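PDB 4CVU: beta-mannosidase from Trichoderma harzianum, which probably hydrolyses terminal beta-mannosidic linkages, releasing mannose from the non-reducing ends of oligosaccharides, as a glycoside hydrolase of family 2. Local coordinates for residues P54-A57 / H58-L61; W313-R316 / D317-N320; I432-I435 / A436-R439; M682-S685 / E686-Y690; P730-S733 / R734-Y737. All coordinates share one frame; numbering follows the deposited sequence.

Contact 1: residues P54-A57 / H58-L61; sequences PSQA and HLDL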
loop_
_atom_site.group_PDB
_atom_site.type_symbol
_atom_site.label_atom_id
_atom_site.label_comp_id
_atom_site.label_asym_id
_atom_site.label_seq_id
_atom_site.Cartn_x
_atom_site.Cartn_y
_atom_site.Cartn_z
ATOM N N PRO A 54 5.042 6.850 -27.811
ATOM C CA PRO A 54 4.015 5.816 -27.599
ATOM C C PRO A 54 3.509 5.721 -26.134
ATOM O O PRO A 54 4.261 5.947 -25.207
ATOM C CB PRO A 54 4.743 4.519 -27.960
ATOM C CG PRO A 54 6.062 4.894 -28.556
ATOM C CD PRO A 54 6.376 6.277 -28.079
ATOM N N SER A 55 2.233 5.396 -25.964
ATOM C CA SER A 55 1.645 5.109 -24.666
ATOM C C SER A 55 0.286 4.416 -24.784
ATOM O O SER A 55 -0.177 4.134 -25.862
ATOM C CB SER A 55 1.448 6.402 -23.888
ATOM O OG SER A 55 1.241 6.134 -22.515
ATOM N N GLN A 56 -0.345 4.183 -23.636
ATOM C CA GLN A 56 -1.741 3.828 -23.559
ATOM C C GLN A 56 -2.391 4.644 -22.450
ATOM O O GLN A 56 -1.727 5.083 -21.537
ATOM C CB GLN A 56 -1.894 2.340 -23.269
ATOM C CG GLN A 56 -1.479 1.427 -24.411
ATOM C CD GLN A 56 -1.071 0.025 -23.938
ATOM O OE1 GLN A 56 -0.529 -0.123 -22.850
ATOM N NE2 GLN A 56 -1.349 -1.012 -24.753
ATOM N N ALA A 57 -3.699 4.831 -22.522
ATOM C CA ALA A 57 -4.406 5.755 -21.654
ATOM C C ALA A 57 -4.248 5.489 -20.146
ATOM O O ALA A 57 -4.067 6.438 -19.381
ATOM C CB ALA A 57 -5.890 5.813 -22.044
ATOM N N HIS A 58 -4.290 4.217 -19.726
ATOM C CA HIS A 58 -4.001 3.876 -18.306
ATOM C C HIS A 58 -2.686 4.500 -17.846
ATOM O O HIS A 58 -2.603 5.061 -16.734
ATOM C CB HIS A 58 -3.928 2.384 -18.079
ATOM C CG HIS A 58 -5.220 1.691 -18.291
ATOM N ND1 HIS A 58 -5.739 1.466 -19.545
ATOM C CD2 HIS A 58 -6.095 1.159 -17.411
ATOM C CE1 HIS A 58 -6.897 0.843 -19.421
ATOM N NE2 HIS A 58 -7.130 0.647 -18.134
ATOM N N LEU A 59 -1.666 4.432 -18.685
ATOM C CA LEU A 59 -0.351 4.931 -18.271
ATOM C C LEU A 59 -0.345 6.469 -18.169
ATOM O O LEU A 59 0.265 7.008 -17.267
ATOM C CB LEU A 59 0.787 4.427 -19.182
ATOM C CG LEU A 59 0.866 2.895 -19.348
ATOM C CD1 LEU A 59 1.957 2.566 -20.363
ATOM C CD2 LEU A 59 1.059 2.177 -18.008
ATOM N N ASP A 60 -1.022 7.159 -19.077
ATOM C CA ASP A 60 -1.009 8.640 -19.058
ATOM C C ASP A 60 -1.892 9.182 -17.923
ATOM O O ASP A 60 -1.548 10.198 -17.282
ATOM C CB ASP A 60 -1.418 9.203 -20.419
ATOM C CG ASP A 60 -0.418 8.864 -21.522
ATOM O OD1 ASP A 60 0.754 8.579 -21.228
ATOM O OD2 ASP A 60 -0.814 8.862 -22.696
ATOM N N LEU A 61 -3.013 8.488 -17.652
ATOM C CA LEU A 61 -3.850 8.729 -16.476
ATOM C C LEU A 61 -3.116 8.520 -15.136
ATOM O O LEU A 61 -3.272 9.319 -14.217
ATOM C CB LEU A 61 -5.092 7.817 -16.502
ATOM C CG LEU A 61 -6.150 8.132 -17.579
ATOM C CD1 LEU A 61 -7.150 6.993 -17.717
ATOM C CD2 LEU A 61 -6.861 9.435 -17.307
#
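Ser55 reaches forward over the start of helix 57-63 to Asp60, its OG donating to Asp60 OD1 at 2.8 Å from above the carboxylate plane, 49° out of it. A chi1 of -163° sets OG opposite the backbone N of Ser55, which carries the hydroxyl over to Asp60. The other oxygen, Asp60 OD2, accepts from Tyr89 OH, so both ends of this buried carboxylate are engaged. The tight part lies along the helix start: Leu61 N meets Ala57 O at 2.9 Å with a nearly straight N-H (171°), and Leu61 CG presses on the same Ala57 O at 3.2 Å. The partly exposed Leu59 makes the looser side, where Gln56 OE1 comes only to 4.4 Å from Leu59 CD1. Gln56 O serves Asp60 N at 3.3 Å and, weakly, Leu59 N. With Gln56 in the N-cap position, this is the first turn of a helix entered from a loop, here within the galactose-binding-like domain of a family 2 hydrolase.

Contact 2: residues W313-R316 / D317-N320; sequences WWPR and DMGN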
loop_
_atom_site.group_PDB
_atom_site.type_symbol
_atom_site.label_atom_id
_atom_site.label_comp_id
_atom_site.label_asym_id
_atom_site.label_seq_id
_atom_site.Cartn_x
_atom_site.Cartn_y
_atom_site.Cartn_z
ATOM N N TRP A 313 25.685 -19.199 -36.905
ATOM C CA TRP A 313 25.055 -18.842 -35.639
ATOM C C TRP A 313 24.625 -20.117 -34.927
ATOM O O TRP A 313 24.065 -21.030 -35.548
ATOM C CB TRP A 313 23.854 -17.940 -35.905
ATOM C CG TRP A 313 23.111 -17.408 -34.678
ATOM C CD1 TRP A 313 23.279 -16.182 -34.088
ATOM C CD2 TRP A 313 22.052 -18.063 -33.944
ATOM N NE1 TRP A 313 22.401 -16.043 -33.015
ATOM C CE2 TRP A 313 21.635 -17.176 -32.919
ATOM C CE3 TRP A 313 21.430 -19.317 -34.038
ATOM C CZ2 TRP A 313 20.640 -17.508 -32.003
ATOM C CZ3 TRP A 313 20.401 -19.628 -33.119
ATOM C CH2 TRP A 313 20.039 -18.734 -32.126
ATOM N N TRP A 314 24.903 -20.159 -33.632
ATOM C CA TRP A 314 24.432 -21.229 -32.755
ATOM C C TRP A 314 23.735 -20.630 -31.518
ATOM O O TRP A 314 24.044 -19.511 -31.094
ATOM C CB TRP A 314 25.619 -22.084 -32.279
ATOM C CG TRP A 314 26.416 -22.698 -33.392
ATOM C CD1 TRP A 314 27.505 -22.151 -33.997
ATOM C CD2 TRP A 314 26.210 -23.979 -34.012
ATOM N NE1 TRP A 314 27.992 -22.996 -34.948
ATOM C CE2 TRP A 314 27.220 -24.127 -34.989
ATOM C CE3 TRP A 314 25.284 -25.010 -33.841
ATOM C CZ2 TRP A 314 27.324 -25.257 -35.789
ATOM C CZ3 TRP A 314 25.386 -26.145 -34.638
ATOM C CH2 TRP A 314 26.408 -26.257 -35.603
ATOM N N PRO A 315 22.823 -21.387 -30.923
ATOM C CA PRO A 315 22.303 -21.018 -29.589
ATOM C C PRO A 315 23.392 -20.996 -28.491
ATOM O O PRO A 315 24.521 -21.452 -28.703
ATOM C CB PRO A 315 21.271 -22.121 -29.301
ATOM C CG PRO A 315 20.845 -22.615 -30.659
ATOM C CD PRO A 315 22.069 -22.510 -31.508
ATOM N N ARG A 316 23.052 -20.450 -27.335
ATOM C CA ARG A 316 23.976 -20.412 -26.203
ATOM C C ARG A 316 24.394 -21.814 -25.768
ATOM O O ARG A 316 23.589 -22.746 -25.786
ATOM C CB ARG A 316 23.417 -19.602 -25.020
ATOM C CG ARG A 316 22.024 -19.957 -24.482
ATOM C CD ARG A 316 21.624 -18.948 -23.365
ATOM N NE ARG A 316 22.698 -18.828 -22.385
ATOM C CZ ARG A 316 22.995 -19.763 -21.481
ATOM N NH1 ARG A 316 22.289 -20.893 -21.383
ATOM N NH2 ARG A 316 24.020 -19.578 -20.667
ATOM N N ASP A 317 25.672 -21.939 -25.381
ATOM C CA ASP A 317 26.289 -23.227 -25.024
ATOM C C ASP A 317 26.282 -24.273 -26.173
ATOM O O ASP A 317 26.461 -25.464 -25.928
ATOM C CB ASP A 317 25.680 -23.811 -23.725
ATOM C CG ASP A 317 26.316 -23.223 -22.447
ATOM O OD1 ASP A 317 27.043 -22.218 -22.547
ATOM O OD2 ASP A 317 26.103 -23.789 -21.338
ATOM N N MET A 318 26.093 -23.814 -27.413
ATOM C CA MET A 318 26.310 -24.653 -28.587
ATOM C C MET A 318 27.304 -24.026 -29.578
ATOM O O MET A 318 27.436 -24.508 -30.688
ATOM C CB MET A 318 24.989 -24.933 -29.313
ATOM C CG MET A 318 23.887 -25.526 -28.455
ATOM S SD MET A 318 22.370 -25.801 -29.407
ATOM C CE MET A 318 21.135 -25.578 -28.133
ATOM N N GLY A 319 27.985 -22.948 -29.204
ATOM C CA GLY A 319 28.905 -22.303 -30.117
ATOM C C GLY A 319 28.770 -20.812 -30.057
ATOM O O GLY A 319 28.300 -20.271 -29.059
ATOM N N ASN A 320 29.169 -20.133 -31.131
ATOM C CA ASN A 320 29.170 -18.660 -31.116
ATOM C C ASN A 320 27.881 -18.113 -31.657
ATOM O O ASN A 320 27.239 -18.750 -32.492
ATOM C CB ASN A 320 30.335 -18.094 -31.929
ATOM C CG ASN A 320 31.679 -18.355 -31.279
ATOM O OD1 ASN A 320 31.757 -18.805 -30.142
ATOM N ND2 ASN A 320 32.748 -18.089 -32.015
HETATM O O HOH W 1 23.856 -22.989 -20.049
#
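Met318 folds back on Pro315 and Trp314 across the type II beta turn Pro315-Met318, closed by Met318 N to Pro315 O at 3.1 Å. Asp317, the third residue, has the positive phi (60°) expected there. Met318 CB sits 4.2 Å from Trp314 CB and close to Pro315 O; CG, anti to its carbonyl carbon (chi1 -54°), passes Arg316 O, and the chain extended beyond it carries SD to 3.7 Å from Pro315 CG and CE to 3.7 Å from Pro315 CB. Trp314 packs on the returning chain: Met318 O stands above its ring plane, offset toward the rim and 3.4 Å from Trp314 CG, while Asn320 O lies at the ring edge, in plane. Trp314 N donates to Asn320 O at 3.0 Å. Losing the indole to an alanine is likely to uncover Met318 O and Gly319 CA and open a gap beside the turn. At the tip of the turn, a water joins Arg316 NH1 to Asp317 OD2, which is hydrogen-bonded also to His739 NE2, as is Arg316 NE to Glu412 OE1. The loop runs between strands 298-305 and 324-332, with Pro315 and Met318 against Ile377 of strand 374-377 and Pro315 on Leu442 of strand 442-446.

Contact 3: residues I432-I435 / A436-R439; sequences IYDI and ADER. With CD (cadmium ion), chain R; CD (cadmium ion), chain V.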
loop_
_atom_site.group_PDB
_atom_site.type_symbol
_atom_site.label_atom_id
_atom_site.label_comp_id
_atom_site.label_asym_id
_atom_site.label_seq_id
_atom_site.Cartn_x
_atom_site.Cartn_y
_atom_site.Cartn_z
ATOM N N ILE A 432 13.382 -6.818 -28.940
ATOM C CA ILE A 432 13.391 -7.960 -28.033
ATOM C C ILE A 432 14.000 -9.196 -28.725
ATOM O O ILE A 432 14.768 -9.918 -28.105
ATOM C CB ILE A 432 11.974 -8.270 -27.478
ATOM C CG1 ILE A 432 11.499 -7.117 -26.605
ATOM C CG2 ILE A 432 11.993 -9.565 -26.666
ATOM C CD1 ILE A 432 10.108 -7.283 -26.024
ATOM N N TYR A 433 13.627 -9.450 -29.978
ATOM C CA TYR A 433 14.282 -10.483 -30.788
ATOM C C TYR A 433 15.776 -10.170 -30.913
ATOM O O TYR A 433 16.582 -11.069 -30.943
ATOM C CB TYR A 433 13.661 -10.618 -32.197
ATOM C CG TYR A 433 12.421 -11.513 -32.271
ATOM C CD1 TYR A 433 11.141 -11.007 -32.046
ATOM C CD2 TYR A 433 12.530 -12.864 -32.593
ATOM C CE1 TYR A 433 10.004 -11.830 -32.110
ATOM C CE2 TYR A 433 11.400 -13.680 -32.685
ATOM C CZ TYR A 433 10.135 -13.157 -32.443
ATOM O OH TYR A 433 8.992 -13.955 -32.515
ATOM N N ASP A 434 16.151 -8.893 -30.968
ATOM C CA ASP A 434 17.568 -8.537 -30.987
ATOM C C ASP A 434 18.335 -9.077 -29.800
ATOM O O ASP A 434 19.477 -9.538 -29.945
ATOM C CB ASP A 434 17.752 -7.013 -30.972
ATOM C CG ASP A 434 17.492 -6.385 -32.305
ATOM O OD1 ASP A 434 17.336 -7.112 -33.340
ATOM O OD2 ASP A 434 17.447 -5.135 -32.298
ATOM N N ILE A 435 17.732 -8.996 -28.630
ATOM C CA ILE A 435 18.346 -9.457 -27.418
ATOM C C ILE A 435 18.510 -10.982 -27.533
ATOM O O ILE A 435 19.564 -11.560 -27.273
ATOM C CB ILE A 435 17.485 -9.063 -26.210
ATOM C CG1 ILE A 435 17.661 -7.545 -25.970
ATOM C CG2 ILE A 435 17.947 -9.815 -24.967
ATOM C CD1 ILE A 435 16.606 -6.908 -25.142
ATOM N N ALA A 436 17.462 -11.622 -27.959
ATOM C CA ALA A 436 17.522 -13.095 -28.137
ATOM C C ALA A 436 18.627 -13.470 -29.120
ATOM O O ALA A 436 19.525 -14.239 -28.796
ATOM C CB ALA A 436 16.165 -13.566 -28.621
ATOM N N ASP A 437 18.609 -12.860 -30.303
ATOM C CA ASP A 437 19.650 -13.054 -31.322
ATOM C C ASP A 437 21.075 -13.095 -30.776
ATOM O O ASP A 437 21.833 -14.041 -31.012
ATOM C CB ASP A 437 19.602 -11.887 -32.335
ATOM C CG ASP A 437 18.447 -11.947 -33.258
ATOM O OD1 ASP A 437 17.711 -12.963 -33.299
ATOM O OD2 ASP A 437 18.280 -10.956 -34.017
ATOM N N GLU A 438 21.455 -12.039 -30.063
ATOM C CA GLU A 438 22.828 -11.894 -29.615
ATOM C C GLU A 438 23.229 -12.762 -28.438
ATOM O O GLU A 438 24.412 -13.065 -28.283
ATOM C CB GLU A 438 23.112 -10.431 -29.302
ATOM C CG GLU A 438 22.387 -9.934 -28.082
ATOM C CD GLU A 438 22.328 -8.420 -28.032
ATOM O OE1 GLU A 438 22.810 -7.790 -28.996
ATOM O OE2 GLU A 438 21.755 -7.858 -27.075
ATOM N N ARG A 439 22.263 -13.155 -27.608
ATOM C CA ARG A 439 22.492 -14.057 -26.486
ATOM C C ARG A 439 22.348 -15.533 -26.866
ATOM O O ARG A 439 22.770 -16.409 -26.113
ATOM C CB ARG A 439 21.479 -13.768 -25.356
ATOM C CG ARG A 439 21.700 -12.439 -24.670
ATOM C CD ARG A 439 20.565 -12.127 -23.722
ATOM N NE ARG A 439 20.745 -10.851 -23.012
ATOM C CZ ARG A 439 21.058 -10.717 -21.720
ATOM N NH1 ARG A 439 21.279 -11.782 -20.949
ATOM N NH2 ARG A 439 21.144 -9.498 -21.188
HETATM CD CD CD R . 17.125 -4.897 -34.757
HETATM CD CD CD V . 22.022 -5.579 -27.586
HETATM O O HOH W 2 19.505 -8.769 -34.039
HETATM O O HOH W 3 17.913 -2.935 -34.521
HETATM O O HOH W 4 18.083 -5.713 -36.992
HETATM O O HOH W 5 22.970 -3.442 -28.259
#
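Arg439 lays its extended aliphatic chain alongside Ile435, both pointing the same way, with Arg439 CD 3.7 Å and NE 3.6 Å from Ile435 CG2. Both belong to helix 430-439 of a beta-alpha-beta unit between strands 418-421 and 442-446, consistent with the alpha/beta barrel of family 2 enzymes. The guanidinium continues to Glu412, its salt-bridge partner on helix 401-413. One turn apart on another side of the helix, Asp434 and Asp437 cross with carboxylate planes 47° apart. Asp434 OD1 stays 4.0 Å from Asp437 OD2, too far for direct contact; a water donates to each. Asp437 OD2 also accepts from His478 ND1 and OD1 from Ser480 N, which would ease the like-charge approach. With an alanine in place of Asp437, His478 ND1 and Ser480 N would probably lose their acceptor, and the water one of its two carboxylates. Asp434 grips one cadmium ion with both oxygens, helped by Asp430. Glu438 holds a second cadmium: its CG, at chi1 69°, sits between backbone N and carbonyl carbon, close to Ile435 O and Asp434 O. Glu438 OE1 is also hydrogen-bonded to Arg345 NH2. The carboxylate is bidentate, Glu438 OE2 2.4 Å and OE1 2.7 Å from the cadmium.

Contact 4: residues M682-S685 / E686-Y690; sequences MYKS and EIQFY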
loop_
_atom_site.group_PDB
_atom_site.type_symbol
_atom_site.label_atom_id
_atom_site.label_comp_id
_atom_site.label_asym_id
_atom_site.label_seq_id
_atom_site.Cartn_x
_atom_site.Cartn_y
_atom_site.Cartn_z
ATOM N N MET A 682 8.077 -30.291 -7.647
ATOM C CA MET A 682 7.271 -30.900 -8.724
ATOM C C MET A 682 7.859 -30.646 -10.122
ATOM O O MET A 682 7.917 -31.563 -10.916
ATOM C CB MET A 682 5.799 -30.496 -8.653
ATOM C CG MET A 682 4.897 -31.428 -9.475
ATOM S SD MET A 682 3.192 -30.848 -9.628
ATOM C CE MET A 682 3.508 -29.346 -10.525
ATOM N N TYR A 683 8.339 -29.432 -10.409
ATOM C CA TYR A 683 8.904 -29.162 -11.725
ATOM C C TYR A 683 10.168 -29.992 -11.936
ATOM O O TYR A 683 10.349 -30.607 -12.995
ATOM C CB TYR A 683 9.193 -27.654 -11.942
ATOM C CG TYR A 683 7.973 -26.806 -12.221
ATOM C CD1 TYR A 683 6.845 -26.907 -11.424
ATOM C CD2 TYR A 683 7.983 -25.833 -13.199
ATOM C CE1 TYR A 683 5.740 -26.113 -11.644
ATOM C CE2 TYR A 683 6.882 -25.015 -13.407
ATOM C CZ TYR A 683 5.779 -25.170 -12.610
ATOM O OH TYR A 683 4.663 -24.407 -12.791
ATOM N N LYS A 684 11.017 -30.046 -10.898
ATOM C CA LYS A 684 12.228 -30.886 -10.892
ATOM C C LYS A 684 11.868 -32.313 -11.218
ATOM O O LYS A 684 12.496 -32.958 -12.065
ATOM C CB LYS A 684 12.875 -30.832 -9.524
ATOM C CG LYS A 684 14.101 -31.680 -9.348
ATOM C CD LYS A 684 14.374 -31.921 -7.858
ATOM C CE LYS A 684 15.568 -32.773 -7.608
ATOM N NZ LYS A 684 15.785 -32.979 -6.139
ATOM N N SER A 685 10.860 -32.796 -10.511
ATOM C CA SER A 685 10.379 -34.151 -10.735
ATOM C C SER A 685 9.932 -34.400 -12.202
ATOM O O SER A 685 10.157 -35.511 -12.780
ATOM C CB SER A 685 9.247 -34.473 -9.771
ATOM O OG SER A 685 8.826 -35.831 -9.925
ATOM N N GLU A 686 9.294 -33.402 -12.820
ATOM C CA GLU A 686 8.905 -33.547 -14.198
ATOM C C GLU A 686 10.083 -33.370 -15.129
ATOM O O GLU A 686 10.264 -34.154 -16.034
ATOM C CB GLU A 686 7.747 -32.615 -14.578
ATOM C CG GLU A 686 6.433 -33.028 -13.953
ATOM C CD GLU A 686 5.242 -32.269 -14.471
ATOM O OE1 GLU A 686 5.093 -32.086 -15.672
ATOM O OE2 GLU A 686 4.404 -31.884 -13.658
ATOM N N ILE A 687 10.895 -32.328 -14.930
ATOM C CA ILE A 687 11.985 -32.096 -15.845
ATOM C C ILE A 687 12.975 -33.271 -15.954
ATOM O O ILE A 687 13.445 -33.582 -17.042
ATOM C CB ILE A 687 12.801 -30.851 -15.460
ATOM C CG1 ILE A 687 11.942 -29.598 -15.678
ATOM C CG2 ILE A 687 14.048 -30.838 -16.341
ATOM C CD1 ILE A 687 12.530 -28.302 -15.126
ATOM N N GLN A 688 13.351 -33.860 -14.822
ATOM C CA GLN A 688 14.296 -34.972 -14.842
ATOM C C GLN A 688 13.668 -36.187 -15.555
ATOM O O GLN A 688 14.349 -36.940 -16.219
ATOM C CB GLN A 688 14.741 -35.346 -13.433
ATOM C CG GLN A 688 13.669 -35.932 -12.521
ATOM C CD GLN A 688 14.199 -36.291 -11.138
ATOM O OE1 GLN A 688 15.021 -35.577 -10.544
ATOM N NE2 GLN A 688 13.729 -37.429 -10.614
ATOM N N PHE A 689 12.364 -36.350 -15.426
ATOM C CA PHE A 689 11.646 -37.438 -16.136
ATOM C C PHE A 689 11.581 -37.196 -17.665
ATOM O O PHE A 689 11.810 -38.101 -18.463
ATOM C CB PHE A 689 10.242 -37.588 -15.544
ATOM C CG PHE A 689 9.315 -38.416 -16.369
ATOM C CD1 PHE A 689 9.228 -39.772 -16.185
ATOM C CD2 PHE A 689 8.523 -37.817 -17.333
ATOM C CE1 PHE A 689 8.382 -40.524 -16.940
ATOM C CE2 PHE A 689 7.677 -38.574 -18.122
ATOM C CZ PHE A 689 7.605 -39.927 -17.918
ATOM N N TYR A 690 11.313 -35.958 -18.061
ATOM C CA TYR A 690 11.336 -35.596 -19.486
ATOM C C TYR A 690 12.743 -35.781 -20.089
ATOM O O TYR A 690 12.894 -36.354 -21.172
ATOM C CB TYR A 690 10.844 -34.157 -19.735
ATOM C CG TYR A 690 9.410 -33.898 -19.335
ATOM C CD1 TYR A 690 8.404 -34.832 -19.597
ATOM C CD2 TYR A 690 9.060 -32.719 -18.629
ATOM C CE1 TYR A 690 7.099 -34.607 -19.178
ATOM C CE2 TYR A 690 7.760 -32.496 -18.222
ATOM C CZ TYR A 690 6.779 -33.432 -18.491
ATOM O OH TYR A 690 5.450 -33.205 -18.085
#
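Successive turns of the long helix 664-692 meet here, as Met682, Tyr683 and Lys684 receive Glu686, Ile687 and Gln688 in regular i to i+4 order. The shortest backbone bond runs from Ile687 N to Tyr683 O, 2.6 Å and nearly straight at 172°, and Ile687 CG1 leans on the same Tyr683 O at 3.3 Å. Met682 and Glu686 lie side by side, with Met682 CE 4.1 Å from Glu686 OE2; the bend at the end of the methionine chain (chi3 63°) turns the methyl toward the carboxylate, in loose contact. The other oxygen, Glu686 OE1, accepts from Tyr690 OH at 2.7 Å on its anti side, 22° out of plane, so this buried carboxylate is tied one turn further along the same helix. Gln688 CG, placed between its own backbone N and carbonyl carbon, sits 3.2 Å from Lys684 O, and the two side chains cross obliquely. Their polar ends then part: Gln688 NE2 is hydrogen-bonded to Ala744 O and Lys684 NZ to Asn847 OD1. Around the helix, strand 592-595 receives Glu686, Ile687 and Tyr690, strand 740-747 takes Gln688 and Phe689, and helix 729-736 lies against Lys684 and Ile687.

Contact 5: residues P730-S733 / R734-Y737; sequences PYVS and RRTY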
loop_
_atom_site.group_PDB
_atom_site.type_symbol
_atom_site.label_atom_id
_atom_site.label_comp_id
_atom_site.label_asym_id
_atom_site.label_seq_id
_atom_site.Cartn_x
_atom_site.Cartn_y
_atom_site.Cartn_z
ATOM N N PRO A 730 13.148 -21.347 -10.208
ATOM C CA PRO A 730 14.261 -21.136 -11.143
ATOM C C PRO A 730 15.606 -21.592 -10.621
ATOM O O PRO A 730 16.477 -21.849 -11.450
ATOM C CB PRO A 730 14.223 -19.588 -11.405
ATOM C CG PRO A 730 13.382 -19.050 -10.323
ATOM C CD PRO A 730 12.404 -20.119 -9.927
ATOM N N TYR A 731 15.819 -21.585 -9.295
ATOM C CA TYR A 731 17.036 -22.112 -8.681
ATOM C C TYR A 731 17.123 -23.603 -8.871
ATOM O O TYR A 731 18.203 -24.152 -9.169
ATOM C CB TYR A 731 17.077 -21.783 -7.198
ATOM C CG TYR A 731 17.378 -20.322 -6.911
ATOM C CD1 TYR A 731 18.649 -19.815 -7.140
ATOM C CD2 TYR A 731 16.401 -19.464 -6.440
ATOM C CE1 TYR A 731 18.923 -18.472 -6.889
ATOM C CE2 TYR A 731 16.692 -18.133 -6.180
ATOM C CZ TYR A 731 17.967 -17.659 -6.424
ATOM O OH TYR A 731 18.273 -16.335 -6.139
ATOM N N VAL A 732 16.001 -24.293 -8.690
ATOM C CA VAL A 732 15.917 -25.761 -8.923
ATOM C C VAL A 732 15.975 -26.239 -10.397
ATOM O O VAL A 732 16.675 -27.191 -10.735
ATOM C CB VAL A 732 14.666 -26.336 -8.249
ATOM C CG1 VAL A 732 14.613 -27.852 -8.426
ATOM C CG2 VAL A 732 14.688 -26.022 -6.751
ATOM N N SER A 733 15.235 -25.560 -11.266
ATOM C CA SER A 733 15.295 -25.793 -12.702
ATOM C C SER A 733 16.690 -25.481 -13.293
ATOM O O SER A 733 17.150 -26.195 -14.175
ATOM C CB SER A 733 14.152 -25.038 -13.373
ATOM O OG SER A 733 14.300 -23.620 -13.312
ATOM N N ARG A 734 17.374 -24.431 -12.801
ATOM C CA ARG A 734 18.774 -24.194 -13.209
ATOM C C ARG A 734 19.626 -25.434 -13.050
ATOM O O ARG A 734 20.391 -25.787 -13.973
ATOM C CB ARG A 734 19.412 -23.063 -12.398
ATOM C CG ARG A 734 20.941 -22.971 -12.515
ATOM C CD ARG A 734 21.529 -22.117 -11.401
ATOM N NE ARG A 734 21.502 -20.669 -11.658
ATOM C CZ ARG A 734 21.428 -19.731 -10.716
ATOM N NH1 ARG A 734 21.284 -20.046 -9.442
ATOM N NH2 ARG A 734 21.503 -18.464 -11.031
ATOM N N ARG A 735 19.539 -26.082 -11.879
ATOM C CA ARG A 735 20.347 -27.259 -11.595
ATOM C C ARG A 735 19.860 -28.380 -12.458
ATOM O O ARG A 735 20.669 -29.166 -12.993
ATOM C CB ARG A 735 20.265 -27.702 -10.128
ATOM C CG ARG A 735 21.085 -26.858 -9.152
ATOM C CD ARG A 735 21.227 -27.608 -7.814
ATOM N NE ARG A 735 19.955 -27.756 -7.106
ATOM C CZ ARG A 735 19.453 -26.859 -6.251
ATOM N NH1 ARG A 735 20.122 -25.731 -5.960
ATOM N NH2 ARG A 735 18.279 -27.092 -5.674
ATOM N N THR A 736 18.543 -28.457 -12.604
ATOM C CA THR A 736 17.959 -29.570 -13.336
ATOM C C THR A 736 18.082 -29.383 -14.870
ATOM O O THR A 736 17.842 -30.326 -15.603
ATOM C CB THR A 736 16.482 -29.815 -12.919
ATOM O OG1 THR A 736 16.337 -29.601 -11.521
ATOM C CG2 THR A 736 16.038 -31.243 -13.244
ATOM N N TYR A 737 18.417 -28.176 -15.325
ATOM C CA TYR A 737 18.721 -27.910 -16.727
ATOM C C TYR A 737 20.259 -27.890 -17.016
ATOM O O TYR A 737 20.710 -27.474 -18.078
ATOM C CB TYR A 737 18.065 -26.590 -17.186
ATOM C CG TYR A 737 16.557 -26.647 -17.522
ATOM C CD1 TYR A 737 15.917 -27.835 -17.844
ATOM C CD2 TYR A 737 15.813 -25.486 -17.594
ATOM C CE1 TYR A 737 14.567 -27.860 -18.207
ATOM C CE2 TYR A 737 14.463 -25.507 -17.962
ATOM C CZ TYR A 737 13.842 -26.714 -18.248
ATOM O OH TYR A 737 12.507 -26.752 -18.594
HETATM O O HOH W 6 20.443 -22.772 -8.372
#
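The Tyr731 ring and Arg734 guanidinium, on side chains that run side by side, have planes 69° apart, and one water lies in plane at the edge of both. That water accepts from Arg734 NH1 at 3.0 Å and donates to Tyr731 O, bridging two residues three apart on helix 729-736. Arg734 NH1 also approaches Tyr731 CD1 obliquely, to 3.5 Å. A third flat group, the guanidinium of Arg735, lies with a face over Tyr731 O and Val732 CA, Tyr731 O being 4.0 Å from its plane and toward the rim. Arg735 NH2 reaches 3.9 Å from Val732 CG2, a bend at chi3 (-67°) turning the chain back along the helix. The charged ends find partners elsewhere in the chain: Arg735 NH1 forms a salt bridge with Asp901, and Arg734 bonds Ser413 OG through NH2 and Phe899 O through NH1. Phe899 and Asp901 thus tie the helix to strand 895-899 and the loop after it, Ser413 to helix 401-413. At the C-terminal end, Tyr737 leaves helical angles; its N makes a weak bond to Ser733 O, while Tyr737 CB packs on that oxygen at 3.2 Å. The last helical turn closes doubly on Val732 O, which accepts from Thr736 N at 2.9 Å and from Thr736 OG1 at 2.6 Å, the hydroxyl lying 39° above the carbonyl plane.

From the N terminus the five contacts follow in series, each within one unbroken stretch, so none nests in or crosses another. Contact 1 starts helix 57-63 in the galactose-binding-like domain, its nearest atoms about 13 Å from contact 3. Contact 2 closes a turn between strands 298-305 and 324-332. Contact 3 lies along helix 430-439, between strands 418-421 and 442-446; Trp313 NE1 probably bonds Asp437 O at 2.9 Å, linking a probably immunoglobulin-like domain to what is consistent with the alpha/beta barrel. Contacts 4 and 5, centres about 10 Å apart, pack helix on helix, with Ile687 CG2 3.6 Å from Tyr737 CE1. Contact 5 comes within about 7 Å of contact 2 at nearest atoms, without touching.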